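Local coordinates for protein putative C39-like peptidase (Bacillus anthracis, PDB 3ERV) that is of unknown function but probably cleaves peptide bonds as a papain-like cysteine peptidase of the C39-like family, at residues D29-L34 with S189-D194; Y136-A141 with A220-K225. All blocks are in the same frame, centred on the assembly; numbering follows the deposited sequence.

Contact 1. Residues D29-L34 with S189-D194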
# COMPACT_ATOMS: atom_id res chain seq x y z
N ASP A 29 -20.38 -11.74 -16.61
CA ASP A 29 -18.93 -11.32 -16.52
C ASP A 29 -18.27 -11.71 -15.19
O ASP A 29 -18.93 -11.69 -14.14
CB ASP A 29 -18.79 -9.81 -16.75
CG ASP A 29 -17.49 -9.44 -17.45
OD1 ASP A 29 -17.00 -10.23 -18.29
OD2 ASP A 29 -16.96 -8.34 -17.16
N GLU A 30 -16.97 -12.03 -15.23
CA GLU A 30 -16.24 -12.58 -14.07
C GLU A 30 -16.10 -11.64 -12.85
O GLU A 30 -15.35 -10.64 -12.89
CB GLU A 30 -14.87 -13.11 -14.50
N LYS A 31 -16.84 -11.95 -11.79
CA LYS A 31 -16.66 -11.28 -10.51
C LYS A 31 -15.78 -12.10 -9.55
O LYS A 31 -16.14 -13.21 -9.16
CB LYS A 31 -17.99 -10.98 -9.81
CG LYS A 31 -17.74 -10.23 -8.51
CD LYS A 31 -18.92 -10.28 -7.58
CE LYS A 31 -18.73 -9.29 -6.43
NZ LYS A 31 -19.77 -9.45 -5.38
N VAL A 32 -14.64 -11.54 -9.15
CA VAL A 32 -13.79 -12.21 -8.20
C VAL A 32 -13.64 -11.42 -6.91
O VAL A 32 -13.40 -10.21 -6.94
CB VAL A 32 -12.41 -12.48 -8.81
CG1 VAL A 32 -11.52 -13.20 -7.81
CG2 VAL A 32 -12.59 -13.31 -10.05
N ILE A 33 -13.80 -12.10 -5.77
CA ILE A 33 -13.52 -11.48 -4.48
C ILE A 33 -12.97 -12.45 -3.42
O ILE A 33 -13.52 -13.53 -3.20
CB ILE A 33 -14.73 -10.75 -3.91
CG1 ILE A 33 -14.34 -10.07 -2.60
CG2 ILE A 33 -15.90 -11.72 -3.72
CD1 ILE A 33 -14.90 -8.70 -2.49
N LEU A 34 -11.89 -12.02 -2.76
CA LEU A 34 -11.24 -12.78 -1.71
C LEU A 34 -11.79 -12.22 -0.41
O LEU A 34 -11.12 -11.45 0.32
CB LEU A 34 -9.71 -12.60 -1.80
CG LEU A 34 -9.03 -13.01 -3.11
CD1 LEU A 34 -7.58 -12.60 -3.08
CD2 LEU A 34 -9.14 -14.53 -3.42
N SER A 189 -16.46 -2.47 -10.91
CA SER A 189 -15.83 -2.10 -9.62
C SER A 189 -14.53 -2.83 -9.27
O SER A 189 -14.21 -3.86 -9.83
CB SER A 189 -16.84 -2.32 -8.47
OG SER A 189 -17.87 -1.36 -8.51
N VAL A 190 -13.77 -2.27 -8.32
CA VAL A 190 -12.82 -3.09 -7.56
C VAL A 190 -13.29 -3.11 -6.12
O VAL A 190 -14.06 -2.23 -5.70
CB VAL A 190 -11.34 -2.61 -7.60
CG1 VAL A 190 -10.78 -2.68 -9.03
CG2 VAL A 190 -11.18 -1.23 -7.00
N TYR A 191 -12.82 -4.12 -5.39
CA TYR A 191 -13.19 -4.33 -4.00
C TYR A 191 -11.91 -4.28 -3.14
O TYR A 191 -10.92 -4.94 -3.47
CB TYR A 191 -13.91 -5.68 -3.87
CG TYR A 191 -15.20 -5.70 -4.67
CD1 TYR A 191 -16.41 -5.35 -4.08
CD2 TYR A 191 -15.20 -6.05 -6.02
CE1 TYR A 191 -17.59 -5.34 -4.81
CE2 TYR A 191 -16.38 -6.05 -6.77
CZ TYR A 191 -17.57 -5.69 -6.15
OH TYR A 191 -18.75 -5.69 -6.87
N ILE A 192 -11.93 -3.49 -2.07
CA ILE A 192 -10.72 -3.32 -1.29
C ILE A 192 -10.94 -3.51 0.21
O ILE A 192 -12.08 -3.48 0.70
CB ILE A 192 -10.11 -1.93 -1.53
CG1 ILE A 192 -11.07 -0.85 -1.01
CG2 ILE A 192 -9.77 -1.72 -3.03
CD1 ILE A 192 -10.59 0.56 -1.23
N ARG A 193 -9.83 -3.72 0.92
CA ARG A 193 -9.74 -3.49 2.37
C ARG A 193 -9.01 -2.16 2.58
O ARG A 193 -7.85 -1.99 2.17
CB ARG A 193 -8.97 -4.62 3.08
CG ARG A 193 -9.70 -5.94 3.12
CD ARG A 193 -10.63 -6.11 4.31
NE ARG A 193 -11.13 -7.48 4.25
CZ ARG A 193 -12.30 -7.86 3.76
NH1 ARG A 193 -13.18 -6.93 3.35
NH2 ARG A 193 -12.60 -9.17 3.72
N ASP A 194 -9.70 -1.20 3.19
CA ASP A 194 -9.14 0.11 3.44
C ASP A 194 -8.95 0.32 4.95
O ASP A 194 -9.95 0.41 5.69
CB ASP A 194 -10.12 1.15 2.88
CG ASP A 194 -9.57 2.55 2.96
OD1 ASP A 194 -8.82 2.87 3.91
OD2 ASP A 194 -9.91 3.32 2.02
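The phenol ring of Tyr191 receives two aliphatic partners from residues 29-34, both on the same side of its plane and both at an oblique approach. Near the root of the ring sits the methyl end of Ile33, with CD1 of Ile33 3.5 Å from CB of Tyr191 and 3.7 Å from CG of Tyr191. At the hydroxyl end lies Lys31, whose CE is 3.8 Å from CZ of Tyr191 and 3.6 Å from OH of Tyr191. No hydrogen bond crosses between the segments. The Ile33 end is apolar, whereas Lys31 touches through its CE methylene, next to the ammonium; OH of Tyr191 bonds instead to OD2 of Asp186, which fixes the far end of the ring. Lys31 can lie across that end because its chain is fully extended, with CG opposite the backbone N (chi1 -178°). Both partner chains cross Tyr191 at about a right angle, and Tyr191 also touches Lys203 on the neighbouring strand 203-205. The second flat group, the guanidinium of Arg193, has only a loose neighbour here, NH2 of Arg193 being 4.4 Å from O of Leu34; its real partner is the Val37 carbonyl, with a weak bond from NH1 to Leu200 O.

The short strand segments run only 15° apart because both pair antiparallel with strand 177-185 between them. The CA atoms of Ile33 and Tyr191 are the nearest pair, 7.2 Å apart, and these two side chains point toward each other over the intervening strand. Contact 1 is therefore a side-chain contact between next-nearest strands, spanning the middle strand on one face of an antiparallel sheet. The second strand leads to Asp194, bonded to His178, consistent with the Cys-His-Asp site of papain-like peptidases.

Contact 2. Residues Y136-A141 with A220-K225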
# COMPACT_ATOMS: atom_id res chain seq x y z
N TYR A 136 -5.01 -8.22 -11.27
CA TYR A 136 -6.25 -8.98 -11.29
C TYR A 136 -5.99 -10.50 -11.41
O TYR A 136 -6.71 -11.32 -10.83
CB TYR A 136 -7.16 -8.49 -12.43
CG TYR A 136 -7.60 -7.04 -12.30
CD1 TYR A 136 -8.00 -6.53 -11.07
CD2 TYR A 136 -7.67 -6.19 -13.41
CE1 TYR A 136 -8.40 -5.21 -10.93
CE2 TYR A 136 -8.09 -4.90 -13.30
CZ TYR A 136 -8.45 -4.40 -12.06
OH TYR A 136 -8.86 -3.08 -11.94
N LYS A 137 -4.95 -10.87 -12.17
CA LYS A 137 -4.56 -12.26 -12.26
C LYS A 137 -4.19 -12.76 -10.88
O LYS A 137 -4.58 -13.86 -10.50
CB LYS A 137 -3.37 -12.43 -13.19
CG LYS A 137 -3.75 -12.72 -14.66
CD LYS A 137 -2.55 -12.54 -15.61
CE LYS A 137 -1.20 -12.84 -14.93
NZ LYS A 137 -0.99 -14.27 -14.52
N SER A 138 -3.40 -11.96 -10.15
CA SER A 138 -2.98 -12.32 -8.78
C SER A 138 -4.21 -12.59 -7.92
O SER A 138 -4.31 -13.62 -7.26
CB SER A 138 -2.16 -11.20 -8.12
OG SER A 138 -1.78 -11.57 -6.78
N VAL A 139 -5.16 -11.66 -7.94
CA VAL A 139 -6.36 -11.78 -7.13
C VAL A 139 -7.15 -13.02 -7.55
O VAL A 139 -7.63 -13.81 -6.73
CB VAL A 139 -7.24 -10.54 -7.32
CG1 VAL A 139 -8.60 -10.73 -6.60
CG2 VAL A 139 -6.47 -9.26 -6.85
N LYS A 140 -7.27 -13.20 -8.86
CA LYS A 140 -8.02 -14.35 -9.35
C LYS A 140 -7.26 -15.62 -8.93
O LYS A 140 -7.88 -16.61 -8.57
CB LYS A 140 -8.14 -14.26 -10.87
CG LYS A 140 -8.50 -15.57 -11.49
CD LYS A 140 -9.92 -15.57 -11.84
CE LYS A 140 -10.00 -15.39 -13.34
NZ LYS A 140 -9.98 -16.73 -14.01
N ALA A 141 -5.93 -15.59 -8.95
CA ALA A 141 -5.20 -16.78 -8.48
C ALA A 141 -5.29 -16.95 -6.95
O ALA A 141 -4.84 -17.96 -6.40
CB ALA A 141 -3.75 -16.74 -8.94
N ALA A 220 2.84 -1.86 -6.25
CA ALA A 220 2.06 -3.00 -5.74
C ALA A 220 2.91 -4.12 -5.23
O ALA A 220 3.92 -4.44 -5.82
CB ALA A 220 1.13 -3.53 -6.80
N ILE A 221 2.49 -4.71 -4.12
CA ILE A 221 3.21 -5.82 -3.49
C ILE A 221 2.23 -7.00 -3.33
O ILE A 221 1.08 -6.82 -2.92
CB ILE A 221 3.73 -5.47 -2.07
CG1 ILE A 221 4.71 -4.28 -2.07
CG2 ILE A 221 4.30 -6.70 -1.34
CD1 ILE A 221 5.81 -4.48 -3.02
N SER A 222 2.69 -8.21 -3.60
CA SER A 222 1.86 -9.37 -3.31
C SER A 222 2.75 -10.54 -2.89
O SER A 222 3.88 -10.33 -2.42
CB SER A 222 0.96 -9.74 -4.50
OG SER A 222 0.03 -10.78 -4.15
N TYR A 223 2.25 -11.76 -3.06
CA TYR A 223 3.09 -12.92 -2.86
C TYR A 223 2.57 -14.03 -3.79
O TYR A 223 1.48 -13.92 -4.38
CB TYR A 223 3.07 -13.36 -1.38
CG TYR A 223 1.66 -13.76 -0.92
CD1 TYR A 223 1.26 -15.10 -0.90
CD2 TYR A 223 0.71 -12.78 -0.60
CE1 TYR A 223 -0.05 -15.45 -0.52
CE2 TYR A 223 -0.59 -13.11 -0.21
CZ TYR A 223 -0.97 -14.45 -0.17
OH TYR A 223 -2.28 -14.78 0.21
N VAL A 224 3.33 -15.12 -3.91
CA VAL A 224 2.87 -16.25 -4.70
C VAL A 224 2.64 -17.51 -3.83
O VAL A 224 3.27 -17.69 -2.77
CB VAL A 224 3.82 -16.52 -5.90
CG1 VAL A 224 3.78 -15.33 -6.87
CG2 VAL A 224 5.24 -16.78 -5.42
N LYS A 225 1.72 -18.36 -4.27
CA LYS A 225 1.38 -19.59 -3.53
C LYS A 225 2.56 -20.46 -3.12
O LYS A 225 2.64 -20.93 -1.97
CB LYS A 225 0.42 -20.45 -4.33
CG LYS A 225 -1.00 -20.33 -3.90
CD LYS A 225 -1.86 -21.26 -4.75
CE LYS A 225 -3.35 -20.98 -4.57
NZ LYS A 225 -3.73 -19.56 -4.87
O HOH W 1 0.77 -12.91 -6.68
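Ser138 and Ser222 meet where the last turns of helix 132-140 pack against strand 220-223, a helix-on-sheet arrangement in the papain-like fold. The interface is small, burying 117 Å² in all, and its close part is polar. OG of Ser138 lies 3.3 Å from OG of Ser222, a distance that alone does not establish a bond. Each hydroxyl has a firm partner on the chain just beyond the helix: Ser138 is held by the carbonyl of Gln143 and Ser222 by that of Pro144. Both CB bonds point across the gap, and torsions anti to the backbone N (chi1 179° in Ser138, -173° in Ser222) place each OG at the near side.

A single water fills in beside the pair. It donates to OG of Ser138 at 2.9 Å and to the carbonyl O of Tyr223 at 2.6 Å, so that both its protons are spent in bridging helix and strand. Ser138 OG thus accepts from the water as well as bonding to Gln143, a grip that limits rotation of the hydroxyl.

The outer part is different. Ala141 and Lys225 are solvent-exposed, and the latter also touches a crystal neighbour. CB of Ala141 comes no nearer than 5.0 Å to residues 220-225, so the close approach is left to the end of the lysine, nearly straight until it bends at its final torsion (chi4 57°). The Ala141 carbonyl it reaches also takes a weak hydrogen bond from NE2 of Gln143. The modelled separation of Lys225 NZ from Ala141 O, 2.5 Å, is very short for a hydrogen bond, leaving its exact length doubtful.

From the N terminus the chain enters contact 1 with residues 29-34, then passes through residues 136-141 before returning at 189-194, where contact 1 closes a loop of 154 intervening residues. Contact 2, opened at 136-141, closes later at 220-225 over 78 residues, so the two loops cross rather than nest. Both reach the same antiparallel sheet, and their centres are 13 Å apart. Helix 132-140 joins them directly: Val32 and Leu34 pack on its Val139, Val32 also meets Lys140, and CG1 of Val190 lies 3.5 Å from OH of Tyr136. Together they tie the N-terminal strand, this helix and the late strands 189-193 and 220-223.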